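Local structure of resiniferatoxin-binding, phosphotriesterase-related protein (Rhodobacter sphaeroides 2.4.1, 3K2G) at residues Ile16-Ala27 / Arg119-Val130; Leu231-Pro241 / Leu252-Met263. The protein is a TIM-barrel member of the phosphotriesterase family that holds two zinc ions and is probably a metal-dependent phosphoric ester hydrolase. One frame throughout, in Å; residues are numbered along the deposited sequence.

Contact 1. Residues Ile16-Ala27 / Arg119-Val130; sequences IMTVDGPIPSSA and RRISAETGVQVV
The carbonyl oxygen of Val19 is gripped side-on by Arg119, whose NE lies 2.7 Å and NH2 3.1 Å from Val19 O, with the oxygen in the guanidinium plane. The arginine chain, extended from CG to NE (chi2 174°), is long enough to run from the helix to the turn at Thr18-Gly21; Asp169 forms a salt bridge with its NH1. The amide of the same residue, Val19 N, gives a nearly straight bond of 2.9 Å to Val129 O, while Val19 CG2 packs against Val129 CB at 4.1 Å, a compact branched residue filling the corner between helix and strand. The Asp20 carboxylate lies nearly parallel to the Arg119 guanidinium (14°), but OD1 is well out of the guanidinium plane, so charge alone attracts them; Asp20 OD2 sits 2.9 Å from Ser122 OG. Two waters extend the carboxylate's reach: one donates to OD2 and accepts from Val129 N, the other joins OD1 to Arg119 O. Within the type I turn, Thr18 OG1 donates to Gly21 O and accepts from Asp20 N, an ST turn. At the hairpin's start the side chains of Ile16 and Val130 cross at about a right angle, their CG2 methyls 4.0 Å apart. The Val19 peptide atoms and Asp20 carboxylate thus bind helix and strand, directly or through water.

Contact 2. Residues Leu231-Pro241 / Leu252-Met263; sequences LRHTVLCHMNP and LAQRGAFLEFDM. With ZN (zinc ion), chain J.
Leu231 reaches CD1 to within 3.8 Å of Arg255 O, a leucine closing the end of the helix where Gly256, with its positive phi, forms a Schellman motif. Arg232 bends back at chi2 (75°), which brings its guanidinium face over Gly256 O; a water, weakly held by NH1, donates to Ala253 O. Thr234 O accepts from Phe258 N at 2.9 Å, opening the parallel pairing, and lies in plane at the edge of the Phe258 ring. Val235 sets CG2 against Phe258 CB, the branched side chain suiting a strand. On the opposite sheet face, Leu236 CD1 meets Leu252 CD2 at 4.0 Å and Ala257 CB at 3.9 Å, while its backbone bonds to Phe258 O and Glu260 N. Cys237 lays CB over the His238 ring. His238 NE2 binds zinc at 2.3 Å, alongside His209 and Glu177, and its ND1 bonds to Asp262 OD1 at 2.6 Å, from above the carboxylate plane; its backbone N meets OD2 on the syn side. Zinc and aspartate together fix the ring's rotation. Met239 (selenomethionine), bent at chi2 and chi3, places CB over the Phe261 face, 4.0 Å from the centroid, and CE on Leu252 CD1; its N continues the pairing to Glu260 O. Pro241 CG packs on CE of Met263, also selenomethionine. The pairing belongs to the beta-alpha-beta unit of strand 234-236, helix 246-255 and strand 258-261, between strands 206-208 and 299-301, with helices 217-226 and 280-292 against its outer side chains.

How the contacts relate
Both segments of contact 1 precede those of contact 2; their centres are about 24 Å apart and their nearest atoms about 10 Å. Both use parallel strands of the TIM barrel: strand 128-131 runs beside 102-105, whereas 234-236 and 258-261 are neighbouring barrel strands paired with each other. Contact 1 fastens the N-terminal hairpin to a barrel strand and its preceding helix, and the side chain of Val129 is about 13 Å from a zinc ion. Contact 2 is a beta-alpha-beta crossover of the barrel that reaches the metal directly through His238. One therefore joins the N-terminal hairpin to the barrel, and the other builds part of its metal centre.

Contact 1. Residues Ile16-Ala27 / Arg119-Val130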
loop_
_atom_site.group_PDB
_atom_site.type_symbol
_atom_site.label_atom_id
_atom_site.label_comp_id
_atom_site.label_asym_id
_atom_site.label_seq_id
_atom_site.Cartn_x
_atom_site.Cartn_y
_atom_site.Cartn_z
ATOM N N ILE B 16 -29.121 23.891 22.099
ATOM C CA ILE B 16 -28.442 24.359 20.891
ATOM C C ILE B 16 -29.132 25.609 20.370
ATOM O O ILE B 16 -30.355 25.658 20.269
ATOM C CB ILE B 16 -28.445 23.272 19.800
ATOM C CG1 ILE B 16 -27.709 22.036 20.326
ATOM C CG2 ILE B 16 -27.774 23.797 18.517
ATOM C CD1 ILE B 16 -27.800 20.828 19.426
HETATM N N MSE B 17 -28.342 26.625 20.050
HETATM C CA MSE B 17 -28.892 27.881 19.564
HETATM C C MSE B 17 -29.145 27.928 18.062
HETATM O O MSE B 17 -28.203 27.947 17.276
HETATM C CB MSE B 17 -27.962 29.034 19.930
HETATM C CG MSE B 17 -28.507 30.409 19.541
HETATM SE SE MSE B 17 -30.129 30.940 20.493
HETATM C CE MSE B 17 -29.262 31.505 22.162
ATOM N N THR B 18 -30.415 27.953 17.671
ATOM C CA THR B 18 -30.772 28.042 16.257
ATOM C C THR B 18 -31.214 29.481 15.998
ATOM O O THR B 18 -31.384 30.261 16.940
ATOM C CB THR B 18 -31.945 27.113 15.889
ATOM O OG1 THR B 18 -33.157 27.623 16.452
ATOM C CG2 THR B 18 -31.704 25.714 16.406
ATOM N N VAL B 19 -31.404 29.831 14.729
ATOM C CA VAL B 19 -31.824 31.181 14.365
ATOM C C VAL B 19 -33.188 31.534 14.949
ATOM O O VAL B 19 -33.574 32.701 14.979
ATOM C CB VAL B 19 -31.903 31.352 12.842
ATOM C CG1 VAL B 19 -30.519 31.204 12.235
ATOM C CG2 VAL B 19 -32.868 30.329 12.260
ATOM N N ASP B 20 -33.923 30.522 15.391
ATOM C CA ASP B 20 -35.235 30.749 15.976
ATOM C C ASP B 20 -35.199 30.538 17.485
ATOM O O ASP B 20 -36.240 30.404 18.122
ATOM C CB ASP B 20 -36.275 29.819 15.352
ATOM C CG ASP B 20 -36.399 30.008 13.851
ATOM O OD1 ASP B 20 -36.540 31.170 13.399
ATOM O OD2 ASP B 20 -36.357 28.992 13.128
ATOM N N GLY B 21 -34.000 30.502 18.051
ATOM C CA GLY B 21 -33.887 30.319 19.483
ATOM C C GLY B 21 -33.331 28.971 19.901
ATOM O O GLY B 21 -32.981 28.145 19.060
ATOM N N PRO B 22 -33.242 28.724 21.217
ATOM C CA PRO B 22 -32.724 27.476 21.772
ATOM C C PRO B 22 -33.641 26.279 21.591
ATOM O O PRO B 22 -34.864 26.403 21.589
ATOM C CB PRO B 22 -32.540 27.803 23.254
ATOM C CG PRO B 22 -32.386 29.287 23.271
ATOM C CD PRO B 22 -33.432 29.713 22.290
ATOM N N ILE B 23 -33.020 25.113 21.454
ATOM C CA ILE B 23 -33.730 23.852 21.317
ATOM C C ILE B 23 -32.929 22.804 22.089
ATOM O O ILE B 23 -31.717 22.932 22.236
ATOM C CB ILE B 23 -33.810 23.390 19.842
ATOM C CG1 ILE B 23 -32.400 23.196 19.281
ATOM C CG2 ILE B 23 -34.590 24.400 19.020
ATOM C CD1 ILE B 23 -32.355 22.478 17.940
ATOM N N PRO B 24 -33.600 21.781 22.637
ATOM C CA PRO B 24 -32.814 20.773 23.360
ATOM C C PRO B 24 -31.933 20.045 22.340
ATOM O O PRO B 24 -32.360 19.825 21.203
ATOM C CB PRO B 24 -33.884 19.873 23.979
ATOM C CG PRO B 24 -35.101 20.096 23.100
ATOM C CD PRO B 24 -35.046 21.565 22.820
ATOM N N SER B 25 -30.710 19.681 22.730
ATOM C CA SER B 25 -29.796 19.017 21.799
ATOM C C SER B 25 -30.396 17.747 21.218
ATOM O O SER B 25 -30.032 17.329 20.118
ATOM C CB SER B 25 -28.458 18.696 22.478
ATOM O OG SER B 25 -28.610 17.727 23.494
ATOM N N SER B 26 -31.325 17.148 21.957
ATOM C CA SER B 26 -31.986 15.923 21.526
ATOM C C SER B 26 -32.914 16.180 20.342
ATOM O O SER B 26 -33.316 15.243 19.649
ATOM C CB SER B 26 -32.802 15.334 22.683
ATOM O OG SER B 26 -33.790 16.252 23.126
ATOM N N ALA B 27 -33.253 17.446 20.118
ATOM C CA ALA B 27 -34.143 17.816 19.022
ATOM C C ALA B 27 -33.404 18.108 17.713
ATOM O O ALA B 27 -34.033 18.343 16.679
ATOM C CB ALA B 27 -34.980 19.022 19.418
ATOM N N ARG B 119 -33.902 32.626 8.628
ATOM C CA ARG B 119 -35.169 32.487 9.335
ATOM C C ARG B 119 -36.329 32.200 8.384
ATOM O O ARG B 119 -37.227 31.415 8.699
ATOM C CB ARG B 119 -35.448 33.744 10.166
ATOM C CG ARG B 119 -34.691 33.762 11.490
ATOM C CD ARG B 119 -34.865 35.069 12.246
ATOM N NE ARG B 119 -34.428 34.938 13.636
ATOM C CZ ARG B 119 -34.415 35.929 14.524
ATOM N NH1 ARG B 119 -34.811 37.146 14.172
ATOM N NH2 ARG B 119 -34.018 35.700 15.770
ATOM N N ARG B 120 -36.315 32.827 7.214
ATOM C CA ARG B 120 -37.382 32.582 6.254
ATOM C C ARG B 120 -37.268 31.136 5.780
ATOM O O ARG B 120 -38.273 30.443 5.614
ATOM C CB ARG B 120 -37.273 33.537 5.062
ATOM C CG ARG B 120 -38.291 33.249 3.969
ATOM C CD ARG B 120 -38.123 34.167 2.774
ATOM N NE ARG B 120 -38.804 33.626 1.600
ATOM C CZ ARG B 120 -38.695 34.119 0.370
ATOM N NH1 ARG B 120 -37.932 35.179 0.137
ATOM N NH2 ARG B 120 -39.341 33.540 -0.632
ATOM N N ILE B 121 -36.037 30.678 5.579
ATOM C CA ILE B 121 -35.816 29.308 5.131
ATOM C C ILE B 121 -36.284 28.310 6.188
ATOM O O ILE B 121 -36.990 27.351 5.877
ATOM C CB ILE B 121 -34.327 29.062 4.810
ATOM C CG1 ILE B 121 -33.892 29.991 3.671
ATOM C CG2 ILE B 121 -34.110 27.606 4.437
ATOM C CD1 ILE B 121 -32.429 29.900 3.318
ATOM N N SER B 122 -35.901 28.541 7.440
ATOM C CA SER B 122 -36.306 27.645 8.517
ATOM C C SER B 122 -37.821 27.691 8.681
ATOM O O SER B 122 -38.461 26.667 8.911
ATOM C CB SER B 122 -35.634 28.039 9.836
ATOM O OG SER B 122 -36.107 29.290 10.301
ATOM N N ALA B 123 -38.393 28.882 8.550
ATOM C CA ALA B 123 -39.836 29.039 8.692
ATOM C C ALA B 123 -40.618 28.285 7.616
ATOM O O ALA B 123 -41.567 27.567 7.923
ATOM C CB ALA B 123 -40.209 30.518 8.670
ATOM N N GLU B 124 -40.210 28.432 6.359
ATOM C CA GLU B 124 -40.911 27.773 5.259
ATOM C C GLU B 124 -40.593 26.298 5.033
ATOM O O GLU B 124 -41.385 25.588 4.415
ATOM C CB GLU B 124 -40.678 28.538 3.956
ATOM C CG GLU B 124 -41.285 29.929 3.942
ATOM C CD GLU B 124 -41.084 30.631 2.618
ATOM O OE1 GLU B 124 -41.317 29.991 1.574
ATOM O OE2 GLU B 124 -40.703 31.821 2.618
ATOM N N THR B 125 -39.453 25.827 5.530
ATOM C CA THR B 125 -39.082 24.428 5.333
ATOM C C THR B 125 -39.346 23.568 6.559
ATOM O O THR B 125 -39.523 22.357 6.445
ATOM C CB THR B 125 -37.597 24.285 4.986
ATOM O OG1 THR B 125 -36.810 24.703 6.107
ATOM C CG2 THR B 125 -37.250 25.136 3.775
ATOM N N GLY B 126 -39.372 24.195 7.732
ATOM C CA GLY B 126 -39.602 23.452 8.954
ATOM C C GLY B 126 -38.313 22.824 9.444
ATOM O O GLY B 126 -38.299 22.087 10.425
ATOM N N VAL B 127 -37.223 23.118 8.744
ATOM C CA VAL B 127 -35.912 22.595 9.096
ATOM C C VAL B 127 -35.202 23.595 10.006
ATOM O O VAL B 127 -35.164 24.788 9.720
ATOM C CB VAL B 127 -35.060 22.348 7.821
ATOM C CG1 VAL B 127 -33.621 22.014 8.203
ATOM C CG2 VAL B 127 -35.672 21.213 7.004
ATOM N N GLN B 128 -34.649 23.102 11.107
ATOM C CA GLN B 128 -33.947 23.952 12.065
ATOM C C GLN B 128 -32.592 24.369 11.506
ATOM O O GLN B 128 -31.848 23.540 10.983
ATOM C CB GLN B 128 -33.767 23.200 13.386
ATOM C CG GLN B 128 -35.068 22.616 13.908
ATOM C CD GLN B 128 -34.875 21.653 15.064
ATOM O OE1 GLN B 128 -34.021 20.765 15.015
ATOM N NE2 GLN B 128 -35.681 21.814 16.106
ATOM N N VAL B 129 -32.281 25.658 11.622
ATOM C CA VAL B 129 -31.023 26.195 11.120
ATOM C C VAL B 129 -30.140 26.833 12.189
ATOM O O VAL B 129 -30.588 27.700 12.950
ATOM C CB VAL B 129 -31.280 27.248 10.012
ATOM C CG1 VAL B 129 -29.973 27.889 9.571
ATOM C CG2 VAL B 129 -31.968 26.587 8.828
ATOM N N VAL B 130 -28.882 26.398 12.235
ATOM C CA VAL B 130 -27.899 26.928 13.174
ATOM C C VAL B 130 -26.972 27.861 12.395
ATOM O O VAL B 130 -26.490 27.495 11.320
ATOM C CB VAL B 130 -27.051 25.804 13.807
ATOM C CG1 VAL B 130 -25.981 26.410 14.694
ATOM C CG2 VAL B 130 -27.943 24.869 14.617
HETATM O O HOH W 1 -34.329 27.293 13.165
HETATM O O HOH W 2 -38.068 31.489 11.258
#

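Contact 2. Residues Leu231-Pro241 / Leu252-Met263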
loop_
_atom_site.group_PDB
_atom_site.type_symbol
_atom_site.label_atom_id
_atom_site.label_comp_id
_atom_site.label_asym_id
_atom_site.label_seq_id
_atom_site.Cartn_x
_atom_site.Cartn_y
_atom_site.Cartn_z
ATOM N N LEU B 231 -10.536 21.278 22.066
ATOM C CA LEU B 231 -10.375 20.495 20.842
ATOM C C LEU B 231 -11.526 19.517 20.634
ATOM O O LEU B 231 -11.870 19.190 19.505
ATOM C CB LEU B 231 -9.053 19.723 20.870
ATOM C CG LEU B 231 -7.766 20.541 21.015
ATOM C CD1 LEU B 231 -6.563 19.619 20.901
ATOM C CD2 LEU B 231 -7.708 21.619 19.938
ATOM N N ARG B 232 -12.125 19.065 21.730
ATOM C CA ARG B 232 -13.229 18.106 21.686
ATOM C C ARG B 232 -14.487 18.659 21.001
ATOM O O ARG B 232 -15.372 17.902 20.605
ATOM C CB ARG B 232 -13.568 17.660 23.111
ATOM C CG ARG B 232 -14.099 16.245 23.208
ATOM C CD ARG B 232 -12.992 15.222 23.031
ATOM N NE ARG B 232 -13.544 13.926 22.657
ATOM C CZ ARG B 232 -12.813 12.861 22.355
ATOM N NH1 ARG B 232 -11.487 12.934 22.390
ATOM N NH2 ARG B 232 -13.409 11.731 21.997
ATOM N N HIS B 233 -14.569 19.979 20.867
ATOM C CA HIS B 233 -15.710 20.596 20.208
ATOM C C HIS B 233 -15.233 21.521 19.089
ATOM O O HIS B 233 -15.836 22.564 18.803
ATOM C CB HIS B 233 -16.570 21.328 21.239
ATOM C CG HIS B 233 -17.229 20.402 22.213
ATOM N ND1 HIS B 233 -18.370 19.694 21.907
ATOM C CD2 HIS B 233 -16.845 19.982 23.444
ATOM C CE1 HIS B 233 -18.658 18.874 22.903
ATOM N NE2 HIS B 233 -17.747 19.029 23.848
ATOM N N THR B 234 -14.120 21.116 18.478
ATOM C CA THR B 234 -13.521 21.820 17.350
ATOM C C THR B 234 -13.720 20.907 16.139
ATOM O O THR B 234 -13.401 19.725 16.196
ATOM C CB THR B 234 -12.008 22.048 17.554
ATOM O OG1 THR B 234 -11.805 22.939 18.655
ATOM C CG2 THR B 234 -11.382 22.646 16.294
ATOM N N VAL B 235 -14.248 21.463 15.057
ATOM C CA VAL B 235 -14.511 20.708 13.840
ATOM C C VAL B 235 -13.555 21.133 12.732
ATOM O O VAL B 235 -13.476 22.318 12.400
ATOM C CB VAL B 235 -15.957 20.946 13.337
ATOM C CG1 VAL B 235 -16.183 20.189 12.034
ATOM C CG2 VAL B 235 -16.968 20.494 14.398
ATOM N N LEU B 236 -12.826 20.169 12.175
ATOM C CA LEU B 236 -11.895 20.442 11.088
ATOM C C LEU B 236 -12.611 20.143 9.776
ATOM O O LEU B 236 -12.928 18.986 9.493
ATOM C CB LEU B 236 -10.657 19.551 11.206
ATOM C CG LEU B 236 -9.801 19.741 12.459
ATOM C CD1 LEU B 236 -8.737 18.656 12.513
ATOM C CD2 LEU B 236 -9.158 21.117 12.444
ATOM N N CYS B 237 -12.858 21.186 8.986
ATOM C CA CYS B 237 -13.565 21.054 7.707
ATOM C C CYS B 237 -12.730 20.567 6.536
ATOM O O CYS B 237 -11.504 20.672 6.532
ATOM C CB CYS B 237 -14.175 22.396 7.293
ATOM S SG CYS B 237 -15.364 23.111 8.455
ATOM N N HIS B 238 -13.427 20.040 5.535
ATOM C CA HIS B 238 -12.800 19.587 4.296
ATOM C C HIS B 238 -11.728 18.517 4.445
ATOM O O HIS B 238 -10.618 18.645 3.927
ATOM C CB HIS B 238 -12.240 20.808 3.569
ATOM C CG HIS B 238 -13.180 21.976 3.569
ATOM N ND1 HIS B 238 -14.536 21.832 3.363
ATOM C CD2 HIS B 238 -12.965 23.300 3.763
ATOM C CE1 HIS B 238 -15.117 23.018 3.430
ATOM N NE2 HIS B 238 -14.186 23.925 3.672
HETATM N N MSE B 239 -12.075 17.441 5.133
HETATM C CA MSE B 239 -11.130 16.351 5.327
HETATM C C MSE B 239 -11.038 15.425 4.116
HETATM O O MSE B 239 -10.041 14.731 3.943
HETATM C CB MSE B 239 -11.524 15.547 6.560
HETATM C CG MSE B 239 -11.392 16.348 7.856
HETATM SE SE MSE B 239 -9.625 17.114 8.097
HETATM C CE MSE B 239 -8.632 15.452 8.172
ATOM N N ASN B 240 -12.074 15.433 3.278
ATOM C CA ASN B 240 -12.134 14.575 2.093
ATOM C C ASN B 240 -10.841 14.407 1.292
ATOM O O ASN B 240 -10.440 13.286 1.003
ATOM C CB ASN B 240 -13.237 15.051 1.140
ATOM C CG ASN B 240 -14.614 15.016 1.771
ATOM O OD1 ASN B 240 -15.495 14.267 1.339
ATOM N ND2 ASN B 240 -14.809 15.830 2.798
ATOM N N PRO B 241 -10.180 15.515 0.919
ATOM C CA PRO B 241 -8.938 15.442 0.140
ATOM C C PRO B 241 -7.752 14.722 0.774
ATOM O O PRO B 241 -6.823 14.336 0.067
ATOM C CB PRO B 241 -8.618 16.911 -0.147
ATOM C CG PRO B 241 -9.975 17.570 -0.129
ATOM C CD PRO B 241 -10.610 16.917 1.071
ATOM N N LEU B 252 -5.342 13.324 14.109
ATOM C CA LEU B 252 -6.140 14.515 14.356
ATOM C C LEU B 252 -7.340 14.095 15.178
ATOM O O LEU B 252 -7.726 14.785 16.122
ATOM C CB LEU B 252 -6.615 15.127 13.039
ATOM C CG LEU B 252 -5.504 15.779 12.219
ATOM C CD1 LEU B 252 -6.011 16.045 10.800
ATOM C CD2 LEU B 252 -5.060 17.070 12.902
ATOM N N ALA B 253 -7.923 12.952 14.823
ATOM C CA ALA B 253 -9.080 12.443 15.542
ATOM C C ALA B 253 -8.691 12.134 16.984
ATOM O O ALA B 253 -9.440 12.434 17.913
ATOM C CB ALA B 253 -9.614 11.186 14.860
ATOM N N GLN B 254 -7.507 11.542 17.154
ATOM C CA GLN B 254 -6.999 11.175 18.467
ATOM C C GLN B 254 -6.847 12.402 19.374
ATOM O O GLN B 254 -7.054 12.315 20.587
ATOM C CB GLN B 254 -5.653 10.459 18.330
ATOM C CG GLN B 254 -5.037 10.056 19.667
ATOM C CD GLN B 254 -5.902 9.073 20.431
ATOM O OE1 GLN B 254 -6.167 7.976 19.953
ATOM N NE2 GLN B 254 -6.346 9.462 21.622
ATOM N N ARG B 255 -6.484 13.541 18.790
ATOM C CA ARG B 255 -6.345 14.755 19.583
ATOM C C ARG B 255 -7.718 15.194 20.079
ATOM O O ARG B 255 -7.817 15.983 21.013
ATOM C CB ARG B 255 -5.673 15.873 18.774
ATOM C CG ARG B 255 -4.201 15.607 18.496
ATOM C CD ARG B 255 -3.517 16.771 17.783
ATOM N NE ARG B 255 -3.290 17.919 18.661
ATOM C CZ ARG B 255 -2.628 19.017 18.302
ATOM N NH1 ARG B 255 -2.124 19.125 17.082
ATOM N NH2 ARG B 255 -2.463 20.007 19.167
ATOM N N GLY B 256 -8.774 14.679 19.444
ATOM C CA GLY B 256 -10.125 15.008 19.874
ATOM C C GLY B 256 -11.016 15.786 18.914
ATOM O O GLY B 256 -12.228 15.886 19.124
ATOM N N ALA B 257 -10.429 16.324 17.852
ATOM C CA ALA B 257 -11.188 17.110 16.893
ATOM C C ALA B 257 -12.085 16.268 16.001
ATOM O O ALA B 257 -11.800 15.106 15.722
ATOM C CB ALA B 257 -10.236 17.938 16.030
ATOM N N PHE B 258 -13.186 16.868 15.566
ATOM C CA PHE B 258 -14.097 16.197 14.660
ATOM C C PHE B 258 -13.458 16.305 13.279
ATOM O O PHE B 258 -12.837 17.315 12.952
ATOM C CB PHE B 258 -15.457 16.897 14.649
ATOM C CG PHE B 258 -16.326 16.566 15.826
ATOM C CD1 PHE B 258 -17.117 15.421 15.823
ATOM C CD2 PHE B 258 -16.367 17.406 16.936
ATOM C CE1 PHE B 258 -17.946 15.120 16.909
ATOM C CE2 PHE B 258 -17.190 17.113 18.025
ATOM C CZ PHE B 258 -17.982 15.967 18.013
ATOM N N LEU B 259 -13.590 15.252 12.485
ATOM C CA LEU B 259 -13.058 15.245 11.127
ATOM C C LEU B 259 -14.286 15.357 10.239
ATOM O O LEU B 259 -15.086 14.429 10.143
ATOM C CB LEU B 259 -12.311 13.940 10.848
ATOM C CG LEU B 259 -11.141 13.638 11.792
ATOM C CD1 LEU B 259 -10.431 12.375 11.323
ATOM C CD2 LEU B 259 -10.168 14.818 11.817
ATOM N N GLU B 260 -14.444 16.505 9.599
ATOM C CA GLU B 260 -15.616 16.711 8.771
ATOM C C GLU B 260 -15.432 16.424 7.288
ATOM O O GLU B 260 -14.711 17.131 6.586
ATOM C CB GLU B 260 -16.127 18.142 8.962
ATOM C CG GLU B 260 -17.475 18.402 8.321
ATOM C CD GLU B 260 -18.039 19.760 8.704
ATOM O OE1 GLU B 260 -17.608 20.787 8.133
ATOM O OE2 GLU B 260 -18.908 19.795 9.594
ATOM N N PHE B 261 -16.078 15.360 6.822
ATOM C CA PHE B 261 -16.046 15.000 5.410
ATOM C C PHE B 261 -17.279 15.685 4.824
ATOM O O PHE B 261 -18.300 15.060 4.550
ATOM C CB PHE B 261 -16.111 13.479 5.258
ATOM C CG PHE B 261 -14.841 12.792 5.677
ATOM C CD1 PHE B 261 -13.816 12.571 4.761
ATOM C CD2 PHE B 261 -14.646 12.419 7.002
ATOM C CE1 PHE B 261 -12.610 11.995 5.162
ATOM C CE2 PHE B 261 -13.447 11.844 7.414
ATOM C CZ PHE B 261 -12.428 11.628 6.493
ATOM N N ASP B 262 -17.158 17.000 4.672
ATOM C CA ASP B 262 -18.220 17.853 4.157
ATOM C C ASP B 262 -18.223 18.020 2.643
ATOM O O ASP B 262 -18.901 18.903 2.129
ATOM C CB ASP B 262 -18.113 19.240 4.802
ATOM C CG ASP B 262 -16.675 19.731 4.903
ATOM O OD1 ASP B 262 -15.938 19.654 3.895
ATOM O OD2 ASP B 262 -16.283 20.200 5.993
HETATM N N MSE B 263 -17.478 17.188 1.925
HETATM C CA MSE B 263 -17.431 17.319 0.471
HETATM C C MSE B 263 -18.041 16.135 -0.265
HETATM O O MSE B 263 -17.769 15.910 -1.448
HETATM C CB MSE B 263 -15.989 17.553 0.022
HETATM C CG MSE B 263 -15.473 18.921 0.452
HETATM SE SE MSE B 263 -13.560 19.166 0.491
HETATM C CE MSE B 263 -13.169 18.753 -1.375
HETATM ZN ZN ZN J . -14.673 26.167 3.547
HETATM O O HOH W 3 -10.745 11.104 20.188
HETATM O O HOH W 4 -9.431 14.284 23.382
HETATM O O HOH W 5 -16.518 25.859 2.535
HETATM O O HOH W 6 -14.324 25.984 1.171
#